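Long-range contacts in TRAS1 ORF2p (Bombyx mori, PDB 1WDU), which supplies the N-terminal endonuclease domain of a telomere-specific non-LTR retrotransposon protein and probably cuts the DNA at which the element inserts: residues A[48-54]-A[82-88]; A[101-105]-A[133-137]. The protein carries 1 engineered substitution. All coordinates share one frame; numbering follows the deposited sequence.

Contact 1: residues A[48-54]-A[82-88]; sequences IALIQEP and KAAIAVF
A49 and A86 form a hydrogen-bonded antiparallel pair, with A49 N to A86 O and A86 N to A49 O both at 2.9 Å. I51 and A84 form the next such pair, through I51 N to A84 O and A84 N to I51 O. The strand pairing ends at Q52 and A83, but E53 N still reaches K82 O at 2.7 Å.

Strands 48-52 and 83-87 are neighbours in the six-stranded sheet of the four-layered alpha/beta sandwich, the DNase I-like fold. The alanine methyls A49 CB and A86 CB meet at 3.9 Å. F88 presents its ring edge to A49, with CE1 3.4 Å from A49 CB. Its CG lies anti to the carbonyl carbon (chi1 -55°), which carries the ring back to strand 48-52. On the other face, I48 CD1 lies 3.8 Å from V87 CG2, the two side chains side by side.

Helix 31-44 covers A49 and F88. Strand 116-123 of the second sheet packs on I48 and I85, and S121 OG bonds I51 O and Q52 NE2. Further out, R29 pairs with E53 and E125 with K82. The E53 side chain lies about 3 Å, at nearest atoms, from a phosphate ion that probably came from the crystallisation liquor.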
loop_
_atom_site.group_PDB
_atom_site.type_symbol
_atom_site.label_atom_id
_atom_site.label_comp_id
_atom_site.label_asym_id
_atom_site.label_seq_id
_atom_site.Cartn_x
_atom_site.Cartn_y
_atom_site.Cartn_z
ATOM N N ILE A 48 10.050 -3.173 -3.806
ATOM C CA ILE A 48 9.223 -2.773 -2.672
ATOM C C ILE A 48 7.957 -3.611 -2.458
ATOM O O ILE A 48 7.376 -4.170 -3.395
ATOM C CB ILE A 48 8.744 -1.302 -2.843
ATOM C CG1 ILE A 48 9.944 -0.360 -3.033
ATOM C CG2 ILE A 48 7.894 -0.881 -1.639
ATOM C CD1 ILE A 48 10.727 -0.104 -1.776
ATOM N N ALA A 49 7.530 -3.679 -1.204
ATOM C CA ALA A 49 6.300 -4.365 -0.861
ATOM C C ALA A 49 5.561 -3.478 0.147
ATOM O O ALA A 49 6.133 -3.074 1.165
ATOM C CB ALA A 49 6.591 -5.731 -0.261
ATOM N N LEU A 50 4.315 -3.131 -0.173
ATOM C CA LEU A 50 3.471 -2.327 0.716
ATOM C C LEU A 50 2.550 -3.360 1.362
ATOM O O LEU A 50 1.599 -3.846 0.743
ATOM C CB LEU A 50 2.676 -1.292 -0.083
ATOM C CG LEU A 50 3.521 -0.339 -0.952
ATOM C CD1 LEU A 50 2.600 0.580 -1.733
ATOM C CD2 LEU A 50 4.474 0.469 -0.099
ATOM N N ILE A 51 2.857 -3.691 2.612
ATOM C CA ILE A 51 2.149 -4.717 3.362
ATOM C C ILE A 51 1.155 -4.250 4.412
ATOM O O ILE A 51 1.293 -3.171 4.985
ATOM C CB ILE A 51 3.164 -5.612 4.104
ATOM C CG1 ILE A 51 4.257 -6.078 3.147
ATOM C CG2 ILE A 51 2.458 -6.811 4.723
ATOM C CD1 ILE A 51 5.484 -6.622 3.871
ATOM N N GLN A 52 0.160 -5.098 4.665
ATOM C CA GLN A 52 -0.837 -4.862 5.700
ATOM C C GLN A 52 -1.012 -6.183 6.419
ATOM O O GLN A 52 -0.977 -7.245 5.788
ATOM C CB GLN A 52 -2.194 -4.440 5.126
ATOM C CG GLN A 52 -2.167 -3.158 4.321
ATOM C CD GLN A 52 -1.658 -3.398 2.926
ATOM O OE1 GLN A 52 -2.140 -4.298 2.238
ATOM N NE2 GLN A 52 -0.687 -2.599 2.494
ATOM N N GLU A 53 -1.180 -6.118 7.738
ATOM C CA GLU A 53 -1.394 -7.314 8.541
ATOM C C GLU A 53 -0.294 -8.368 8.413
ATOM O O GLU A 53 -0.572 -9.531 8.115
ATOM C CB GLU A 53 -2.729 -7.953 8.158
ATOM C CG GLU A 53 -3.927 -7.049 8.326
ATOM C CD GLU A 53 -4.540 -7.150 9.701
ATOM O OE1 GLU A 53 -3.984 -6.565 10.659
ATOM O OE2 GLU A 53 -5.580 -7.829 9.824
ATOM N N PRO A 54 0.969 -7.979 8.625
ATOM C CA PRO A 54 2.039 -8.976 8.517
ATOM C C PRO A 54 2.007 -9.877 9.748
ATOM O O PRO A 54 1.462 -9.506 10.789
ATOM C CB PRO A 54 3.295 -8.121 8.467
ATOM C CG PRO A 54 2.939 -7.000 9.381
ATOM C CD PRO A 54 1.518 -6.657 8.966
ATOM N N LYS A 82 -0.063 -3.596 12.023
ATOM C CA LYS A 82 -1.086 -3.572 10.989
ATOM C C LYS A 82 -0.569 -3.205 9.604
ATOM O O LYS A 82 -1.169 -3.577 8.605
ATOM C CB LYS A 82 -2.207 -2.619 11.414
ATOM C CG LYS A 82 -2.722 -2.944 12.807
ATOM C CD LYS A 82 -3.848 -2.037 13.240
ATOM C CE LYS A 82 -4.239 -2.323 14.685
ATOM N NZ LYS A 82 -5.262 -1.354 15.152
ATOM N N ALA A 83 0.550 -2.491 9.546
ATOM C CA ALA A 83 1.121 -2.087 8.269
ATOM C C ALA A 83 2.647 -2.049 8.291
ATOM O O ALA A 83 3.274 -1.801 9.321
ATOM C CB ALA A 83 0.577 -0.740 7.865
ATOM N N ALA A 84 3.242 -2.314 7.137
ATOM C CA ALA A 84 4.684 -2.304 7.033
ATOM C C ALA A 84 5.127 -2.121 5.598
ATOM O O ALA A 84 4.364 -2.331 4.653
ATOM C CB ALA A 84 5.257 -3.592 7.591
ATOM N N ILE A 85 6.377 -1.715 5.444
ATOM C CA ILE A 85 6.941 -1.531 4.128
ATOM C C ILE A 85 8.250 -2.316 4.056
ATOM O O ILE A 85 9.173 -2.089 4.842
ATOM C CB ILE A 85 7.178 -0.037 3.836
ATOM C CG1 ILE A 85 5.825 0.689 3.773
ATOM C CG2 ILE A 85 7.948 0.122 2.537
ATOM C CD1 ILE A 85 5.908 2.198 3.541
ATOM N N ALA A 86 8.314 -3.260 3.125
ATOM C CA ALA A 86 9.516 -4.073 2.947
ATOM C C ALA A 86 10.315 -3.586 1.745
ATOM O O ALA A 86 9.778 -3.399 0.650
ATOM C CB ALA A 86 9.135 -5.537 2.752
ATOM N N VAL A 87 11.603 -3.369 1.954
ATOM C CA VAL A 87 12.474 -2.931 0.881
ATOM C C VAL A 87 13.429 -4.079 0.576
ATOM O O VAL A 87 14.289 -4.414 1.392
ATOM C CB VAL A 87 13.276 -1.675 1.285
ATOM C CG1 VAL A 87 14.153 -1.229 0.126
ATOM C CG2 VAL A 87 12.312 -0.545 1.686
ATOM N N PHE A 88 13.255 -4.702 -0.585
ATOM C CA PHE A 88 14.108 -5.816 -0.988
ATOM C C PHE A 88 15.357 -5.330 -1.727
ATOM O O PHE A 88 16.363 -6.038 -1.801
ATOM C CB PHE A 88 13.326 -6.797 -1.875
ATOM C CG PHE A 88 12.063 -7.304 -1.241
ATOM C CD1 PHE A 88 10.859 -6.612 -1.398
ATOM C CD2 PHE A 88 12.085 -8.434 -0.435
ATOM C CE1 PHE A 88 9.691 -7.042 -0.756
ATOM C CE2 PHE A 88 10.930 -8.872 0.213
ATOM C CZ PHE A 88 9.731 -8.172 0.052
#

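Contact 2: residues A[101-105]-A[133-137]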
loop_
_atom_site.group_PDB
_atom_site.type_symbol
_atom_site.label_atom_id
_atom_site.label_comp_id
_atom_site.label_asym_id
_atom_site.label_seq_id
_atom_site.Cartn_x
_atom_site.Cartn_y
_atom_site.Cartn_z
ATOM N N THR A 101 4.486 7.990 11.055
ATOM C CA THR A 101 4.061 6.614 11.233
ATOM C C THR A 101 3.214 6.445 12.486
ATOM O O THR A 101 3.517 7.011 13.538
ATOM C CB THR A 101 5.280 5.673 11.304
ATOM O OG1 THR A 101 6.009 5.927 12.512
ATOM C CG2 THR A 101 6.191 5.909 10.107
ATOM N N THR A 102 2.149 5.660 12.357
ATOM C CA THR A 102 1.231 5.401 13.460
ATOM C C THR A 102 0.958 3.906 13.566
ATOM O O THR A 102 1.706 3.080 13.035
ATOM C CB THR A 102 -0.119 6.101 13.233
ATOM O OG1 THR A 102 -0.800 5.469 12.136
ATOM C CG2 THR A 102 0.092 7.584 12.921
ATOM N N ASN A 103 -0.127 3.567 14.251
ATOM C CA ASN A 103 -0.522 2.177 14.424
ATOM C C ASN A 103 -1.238 1.658 13.181
ATOM O O ASN A 103 -1.474 0.455 13.060
ATOM C CB ASN A 103 -1.454 2.036 15.636
ATOM C CG ASN A 103 -0.779 2.419 16.948
ATOM O OD1 ASN A 103 -0.693 1.607 17.870
ATOM N ND2 ASN A 103 -0.302 3.662 17.038
ATOM N N ASN A 104 -1.579 2.561 12.263
ATOM C CA ASN A 104 -2.284 2.176 11.039
ATOM C C ASN A 104 -1.537 2.495 9.754
ATOM O O ASN A 104 -1.847 1.935 8.700
ATOM C CB ASN A 104 -3.664 2.841 10.983
ATOM C CG ASN A 104 -4.593 2.347 12.070
ATOM O OD1 ASN A 104 -4.639 2.905 13.171
ATOM N ND2 ASN A 104 -5.331 1.278 11.775
ATOM N N ILE A 105 -0.572 3.409 9.819
ATOM C CA ILE A 105 0.190 3.744 8.628
ATOM C C ILE A 105 1.679 3.834 8.911
ATOM O O ILE A 105 2.106 4.165 10.034
ATOM C CB ILE A 105 -0.246 5.096 7.973
ATOM C CG1 ILE A 105 0.329 6.270 8.759
ATOM C CG2 ILE A 105 -1.773 5.194 7.873
ATOM C CD1 ILE A 105 0.184 7.593 8.030
ATOM N N TYR A 133 -8.344 8.167 10.312
ATOM C CA TYR A 133 -7.389 7.690 9.318
ATOM C C TYR A 133 -7.293 8.680 8.150
ATOM O O TYR A 133 -6.233 8.827 7.536
ATOM C CB TYR A 133 -7.811 6.311 8.809
ATOM C CG TYR A 133 -7.901 5.267 9.899
ATOM C CD1 TYR A 133 -8.849 4.244 9.836
ATOM C CD2 TYR A 133 -7.036 5.297 10.997
ATOM C CE1 TYR A 133 -8.937 3.278 10.837
ATOM C CE2 TYR A 133 -7.118 4.332 12.006
ATOM C CZ TYR A 133 -8.071 3.329 11.915
ATOM O OH TYR A 133 -8.156 2.375 12.903
ATOM N N LEU A 134 -8.396 9.358 7.840
ATOM C CA LEU A 134 -8.383 10.331 6.754
ATOM C C LEU A 134 -7.528 11.532 7.172
ATOM O O LEU A 134 -6.838 12.139 6.341
ATOM C CB LEU A 134 -9.808 10.771 6.403
ATOM C CG LEU A 134 -10.730 9.686 5.827
ATOM C CD1 LEU A 134 -12.083 10.294 5.477
ATOM C CD2 LEU A 134 -10.098 9.077 4.581
ATOM N N GLU A 135 -7.568 11.856 8.465
ATOM C CA GLU A 135 -6.778 12.963 9.016
ATOM C C GLU A 135 -5.299 12.602 8.897
ATOM O O GLU A 135 -4.462 13.447 8.567
ATOM C CB GLU A 135 -7.106 13.205 10.497
ATOM C CG GLU A 135 -8.560 13.541 10.808
ATOM C CD GLU A 135 -8.824 13.642 12.309
ATOM O OE1 GLU A 135 -8.383 12.736 13.063
ATOM O OE2 GLU A 135 -9.479 14.621 12.735
ATOM N N GLN A 136 -4.973 11.343 9.172
ATOM C CA GLN A 136 -3.585 10.897 9.068
ATOM C C GLN A 136 -3.118 11.040 7.624
ATOM O O GLN A 136 -1.961 11.385 7.376
ATOM C CB GLN A 136 -3.441 9.445 9.522
ATOM C CG GLN A 136 -3.472 9.248 11.027
ATOM C CD GLN A 136 -3.497 7.773 11.408
ATOM O OE1 GLN A 136 -2.691 6.974 10.925
ATOM N NE2 GLN A 136 -4.428 7.408 12.276
ATOM N N ILE A 137 -4.015 10.782 6.671
ATOM C CA ILE A 137 -3.663 10.912 5.259
ATOM C C ILE A 137 -3.357 12.374 4.982
ATOM O O ILE A 137 -2.376 12.690 4.318
ATOM C CB ILE A 137 -4.810 10.442 4.315
ATOM C CG1 ILE A 137 -5.090 8.952 4.544
ATOM C CG2 ILE A 137 -4.447 10.718 2.843
ATOM C CD1 ILE A 137 -3.870 8.073 4.438
#
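N104 and Y133 have their CA atoms 7.7 Å apart, and those of I105 and Q136 are 8.1 Å apart. The loop between strands 93-96 and 105-111 of the second sheet thus meets helix 131-142 through side chains, not backbone. Residues 102 to 105 form a tight turn, closed by T102 N to I105 O. Its other brace is T102 OG1, which accepts from N104 N at 3.0 Å and from I105 N at 3.1 Å. This is both an ST turn and an ST motif, and it shapes the loop that leads into strand 105-111. On the helix, Y133 and Q136 are one turn apart. Q136 points toward the loop, and the Y133 ring reaches it with its far end.

T102 holds OG1 between its backbone N and carbonyl carbon (chi1 69°). There the hydroxyl serves the turn and also donates to Q136 OE1 at 2.7 Å. It comes in 43° above the plane of the Q136 carbonyl. The chain of Q136 is extended beyond CG. Q136 and I105 run past one another in opposite senses, with I105 CG2 3.7 Å from Q136 OE1. The amide NE2 of Q136 is at the edge of the Y133 ring. The N104 side chain meets Y133 roughly perpendicularly, with amide and ring planes 50° apart and N104 OD1 3.1 Å from Y133 CE2. N104 ND2 is bonded to Y123 O and E125 OE2, and the Y133 ring also meets that of F124.

One hydroxyl makes three bonds here. With a valine in place of T102, Q136 OE1 would probably lose its donor and the amides of N104 and I105 their shared acceptor. The donation to OE1 is consistent with the modelled orientation of the Q136 amide.

From the N terminus, strand 48-52 comes first. Contact 1 then closes a loop over residues 55-81, which includes strand 69-72, when strand 83-87 returns antiparallel. Contact 2 opens only after that. It closes a second loop, which runs through strands 105-111 and 116-123 before helix 131-142 comes back against residues 101-105. The two loops follow in series, neither nesting nor crossing, and the contact centres are about 15 Å apart. Contact 1 pairs two strands of the six-stranded sheet, and contact 2 fastens a helix to the entrance of a strand of the second. They meet directly where K82 CD lies 3.4 Å from N103 O. E125 joins them too, bonding K82 and N104.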